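Local coordinates for N-terminal acetyltransferase-like protein (Chaetomium thermophilum, PDB 5NNP), which serves as Naa15, the helical-repeat auxiliary subunit of the NatA N-terminal acetyltransferase complex, probably scaffolding the catalytic subunit Naa10 rather than acetylating substrates itself, at residues Leu716-Val720 with Leu739-Pro743; Ala427-Asp432 with Lys447-Gln452. One frame throughout, in Å; residues are numbered along the deposited sequence.

In the fold
The two contacts occur in series along a mainly helical chain: interaction 2 is complete before interaction 1 begins. Their centres lie 47 Å apart and their nearest atoms about 35 Å apart. Interaction 2 joins the consecutive helices 424-436 and 442-454 and is a buried contact centred 27 Å from the centre of the chain; its Lys-447 side chain lies about 13 Å from the bound carboxymethyl coenzyme A. Interaction 1, which joins helix 707-723 to the end of helix 729-739 and the loop after it at the C-terminal end of the model, is only partly buried and centred 37 Å from the chain centre. No other protein chain of the assembly touches either contact.

Interaction 1: residues Leu716-Val720 with Leu739-Pro743; sequences LRKIV and LVGVP
Residues 716-720 form part of helix 707-723, with regular angles (phi -58 to -68°, psi -34 to -48°) and a hydrogen bond from Val-720 N to Leu-716 O of 3.0 Å. The opposing segment starts at the C-terminal end of helix 729-739; helix-like angles persist to Gly-741 (-48/-60°), then Val-742 becomes extended (-148/109°) and leads to Pro-743, the last modelled residue. The nearest CA pair is Arg-717 to Leu-739, at 8.1 Å, wide enough for side chains to fill the gap. Leu-739, rotamer tp, points toward the helix: its CD1 lies 3.9 Å from CD2 of Leu-716 (also tp), and its CD2 lies 4.3 Å from CG2 of Val-720 (t). Arg-717 starts sideways, but chi angles of -71, -159, 157 and 87° carry its end across to the other segment. Its CG packs 3.7 Å from Leu-739 CD2, and Leu-739 CG sits over one guanidinium face. Near the guanidinium plane, Arg-717 NH1 approaches Pro-743 CB to 3.1 Å and NH2 is 4.0 Å from Val-740 CA. Although Arg-717 NH2 is 2.8 Å from Leu-739 O, the angle is too poor for a hydrogen bond, so the approach is at most electrostatic, alongside packing of the arginine's aliphatic part on Leu-739. Leu-716 also meets Leu-696, Phe-680 and Ile-684, while Leu-739 meets Leu-693. These leucines therefore link the last two helices to helices 673-685 and 689-702, the layered packing of sequence-adjacent helices typical of an alpha-alpha solenoid.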
# COMPACT_ATOMS: atom_id res chain seq x y z
N LEU A 716 10.23 -36.00 -7.02
CA LEU A 716 9.63 -35.86 -8.34
C LEU A 716 10.12 -36.95 -9.27
O LEU A 716 9.34 -37.58 -9.99
CB LEU A 716 9.95 -34.49 -8.92
CG LEU A 716 9.18 -34.00 -10.15
CD1 LEU A 716 7.72 -33.71 -9.83
CD2 LEU A 716 9.86 -32.76 -10.71
N ARG A 717 11.43 -37.17 -9.27
CA ARG A 717 12.03 -38.11 -10.19
C ARG A 717 11.46 -39.53 -10.07
O ARG A 717 11.34 -40.24 -11.07
CB ARG A 717 13.55 -38.13 -10.00
CG ARG A 717 14.24 -36.88 -10.49
CD ARG A 717 15.71 -37.16 -10.74
NE ARG A 717 16.32 -36.23 -11.68
CZ ARG A 717 16.85 -35.06 -11.34
NH1 ARG A 717 16.85 -34.68 -10.06
NH2 ARG A 717 17.38 -34.28 -12.27
N LYS A 718 11.11 -39.93 -8.85
CA LYS A 718 10.47 -41.23 -8.64
C LYS A 718 9.11 -41.30 -9.33
O LYS A 718 8.79 -42.29 -10.01
CB LYS A 718 10.32 -41.53 -7.14
CG LYS A 718 9.55 -42.82 -6.84
CD LYS A 718 9.33 -43.03 -5.34
CE LYS A 718 8.48 -44.26 -5.08
NZ LYS A 718 9.02 -45.47 -5.76
N ILE A 719 8.31 -40.25 -9.16
CA ILE A 719 6.97 -40.18 -9.72
C ILE A 719 7.00 -40.21 -11.24
O ILE A 719 6.20 -40.90 -11.88
CB ILE A 719 6.24 -38.90 -9.25
CG1 ILE A 719 6.21 -38.84 -7.72
CG2 ILE A 719 4.82 -38.83 -9.80
CD1 ILE A 719 5.81 -40.18 -7.08
N VAL A 720 7.94 -39.46 -11.81
CA VAL A 720 8.15 -39.41 -13.26
C VAL A 720 8.48 -40.78 -13.88
O VAL A 720 7.89 -41.17 -14.89
CB VAL A 720 9.28 -38.42 -13.60
CG1 VAL A 720 9.46 -38.33 -15.10
CG2 VAL A 720 8.99 -37.05 -13.01
N LEU A 739 14.25 -31.78 -16.63
CA LEU A 739 14.50 -32.31 -15.30
C LEU A 739 16.00 -32.50 -15.05
O LEU A 739 16.49 -32.25 -13.94
CB LEU A 739 13.76 -33.62 -15.10
CG LEU A 739 13.76 -34.20 -13.69
CD1 LEU A 739 13.19 -33.21 -12.71
CD2 LEU A 739 12.97 -35.49 -13.67
N VAL A 740 16.71 -32.96 -16.07
CA VAL A 740 18.16 -33.18 -15.99
C VAL A 740 18.93 -31.89 -15.70
O VAL A 740 20.01 -31.94 -15.10
CB VAL A 740 18.71 -33.78 -17.30
CG1 VAL A 740 20.20 -34.03 -17.17
CG2 VAL A 740 17.97 -35.06 -17.64
N GLY A 741 18.37 -30.76 -16.11
CA GLY A 741 19.02 -29.46 -15.97
C GLY A 741 19.58 -29.21 -14.58
O GLY A 741 20.79 -29.01 -14.42
N VAL A 742 18.72 -29.23 -13.57
CA VAL A 742 19.14 -28.96 -12.21
C VAL A 742 18.34 -29.74 -11.17
O VAL A 742 17.15 -29.46 -10.93
CB VAL A 742 19.06 -27.46 -11.88
CG1 VAL A 742 17.72 -26.88 -12.34
CG2 VAL A 742 19.29 -27.22 -10.39
N PRO A 743 18.99 -30.73 -10.54
CA PRO A 743 18.46 -31.51 -9.43
C PRO A 743 18.70 -30.83 -8.07
O PRO A 743 19.79 -30.93 -7.53
CB PRO A 743 19.23 -32.83 -9.52
CG PRO A 743 20.51 -32.49 -10.27
CD PRO A 743 20.38 -31.09 -10.85

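Interaction 2: residues Ala427-Asp432 with Lys447-Gln452; sequences AAETMD and KAAKYQ. With PO4 (phosphate ion), chain U.
Helices 424-436 and 442-454 pack almost antiparallel: the axes of segments 427-432 and 447-452 approach to 8.5 Å at 167°. Alanines permit this closeness, with CA atoms 5.0 Å apart at both Ala-428/Tyr-451 and Asp-432/Ala-448. The main bump is Met-431 (tpp), which fills the hollow lined by Lys-447, Ala-448 and Tyr-451: its CG lies 3.7 Å from Ala-448 CA and its SD 4.0 Å from Lys-447 CB. Its CE lies over one face of the Tyr-451 ring, 3.6 Å from the centroid and 19° off the normal, a CH-pi contact; SD, at 4.9 Å from that centroid, makes it Met-aromatic. Tyr-451 (chi1 -88°) brings CD2 to 3.8 Å from Ala-427 CB, and Ala-428 CB sits 4.3 Å from Tyr-451 CB and 4.2 Å from Gln-452 CG. A phosphate, probably from the crystallisation liquor, accepts a hydrogen bond from Lys-450 (NZ to O3, 2.7 Å) and binds Arg-416. Helix 408-421 receives Thr-430, Lys-447 and Tyr-451, while helix 458-465 receives Ala-449 and Gln-452, continuing the TPR-like stack.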
# COMPACT_ATOMS: atom_id res chain seq x y z
N ALA A 427 5.10 -14.13 28.81
CA ALA A 427 5.22 -13.00 27.89
C ALA A 427 3.88 -12.29 27.70
O ALA A 427 3.83 -11.07 27.64
CB ALA A 427 5.78 -13.46 26.55
N ALA A 428 2.79 -13.05 27.61
CA ALA A 428 1.47 -12.43 27.45
C ALA A 428 1.00 -11.79 28.76
O ALA A 428 0.43 -10.71 28.77
CB ALA A 428 0.45 -13.47 26.94
N GLU A 429 1.26 -12.45 29.87
CA GLU A 429 0.90 -11.87 31.16
C GLU A 429 1.61 -10.52 31.36
O GLU A 429 1.00 -9.55 31.81
CB GLU A 429 1.24 -12.83 32.29
CG GLU A 429 0.77 -12.35 33.66
CD GLU A 429 1.12 -13.31 34.80
OE1 GLU A 429 1.88 -14.28 34.56
OE2 GLU A 429 0.64 -13.09 35.93
N THR A 430 2.90 -10.45 31.00
CA THR A 430 3.69 -9.24 31.20
C THR A 430 3.33 -8.12 30.22
O THR A 430 3.29 -6.94 30.59
CB THR A 430 5.19 -9.55 31.10
OG1 THR A 430 5.57 -10.36 32.22
CG2 THR A 430 6.01 -8.27 31.13
N MET A 431 3.05 -8.47 28.98
CA MET A 431 2.68 -7.46 28.00
C MET A 431 1.34 -6.87 28.37
O MET A 431 1.11 -5.69 28.18
CB MET A 431 2.61 -8.04 26.59
CG MET A 431 2.55 -6.97 25.51
SD MET A 431 4.07 -6.01 25.37
CE MET A 431 5.16 -7.16 24.54
N ASP A 432 0.45 -7.71 28.88
CA ASP A 432 -0.86 -7.22 29.28
C ASP A 432 -0.71 -6.29 30.47
O ASP A 432 -1.41 -5.29 30.56
CB ASP A 432 -1.81 -8.37 29.62
CG ASP A 432 -3.23 -7.89 29.84
OD1 ASP A 432 -3.93 -7.61 28.84
OD2 ASP A 432 -3.67 -7.79 31.01
N LYS A 447 -0.12 -4.83 21.00
CA LYS A 447 0.94 -5.74 21.40
C LYS A 447 0.43 -6.84 22.33
O LYS A 447 0.78 -8.02 22.19
CB LYS A 447 2.04 -4.96 22.09
CG LYS A 447 3.18 -4.62 21.19
CD LYS A 447 4.00 -5.84 20.92
CE LYS A 447 5.07 -5.54 19.89
NZ LYS A 447 4.50 -5.43 18.51
N ALA A 448 -0.40 -6.45 23.29
CA ALA A 448 -0.89 -7.41 24.26
C ALA A 448 -1.76 -8.44 23.56
O ALA A 448 -1.58 -9.65 23.74
CB ALA A 448 -1.67 -6.69 25.39
N ALA A 449 -2.69 -7.98 22.74
CA ALA A 449 -3.53 -8.89 21.96
C ALA A 449 -2.69 -9.87 21.12
O ALA A 449 -3.01 -11.05 21.03
CB ALA A 449 -4.46 -8.10 21.07
N LYS A 450 -1.63 -9.37 20.49
CA LYS A 450 -0.79 -10.19 19.65
C LYS A 450 -0.13 -11.27 20.48
O LYS A 450 -0.16 -12.45 20.13
CB LYS A 450 0.27 -9.34 18.94
CG LYS A 450 1.26 -10.15 18.10
CD LYS A 450 2.44 -9.28 17.67
CE LYS A 450 3.47 -10.06 16.85
NZ LYS A 450 4.45 -9.14 16.21
N TYR A 451 0.46 -10.85 21.60
CA TYR A 451 1.09 -11.79 22.52
C TYR A 451 0.11 -12.85 23.04
O TYR A 451 0.46 -14.01 23.20
CB TYR A 451 1.74 -11.03 23.67
CG TYR A 451 3.16 -10.63 23.32
CD1 TYR A 451 3.44 -10.03 22.11
CD2 TYR A 451 4.21 -10.87 24.19
CE1 TYR A 451 4.72 -9.68 21.76
CE2 TYR A 451 5.51 -10.52 23.85
CZ TYR A 451 5.75 -9.93 22.63
OH TYR A 451 7.03 -9.58 22.28
N GLN A 452 -1.14 -12.46 23.26
CA GLN A 452 -2.14 -13.42 23.70
C GLN A 452 -2.45 -14.43 22.60
O GLN A 452 -2.57 -15.64 22.86
CB GLN A 452 -3.38 -12.67 24.18
CG GLN A 452 -3.14 -11.94 25.51
CD GLN A 452 -4.21 -10.91 25.85
OE1 GLN A 452 -5.07 -10.59 25.03
NE2 GLN A 452 -4.16 -10.39 27.08
P PO4 U . 7.34 -8.09 18.85
O1 PO4 U . 7.27 -8.70 20.22
O2 PO4 U . 8.25 -8.94 17.99
O3 PO4 U . 5.96 -8.05 18.21
O4 PO4 U . 7.87 -6.68 18.97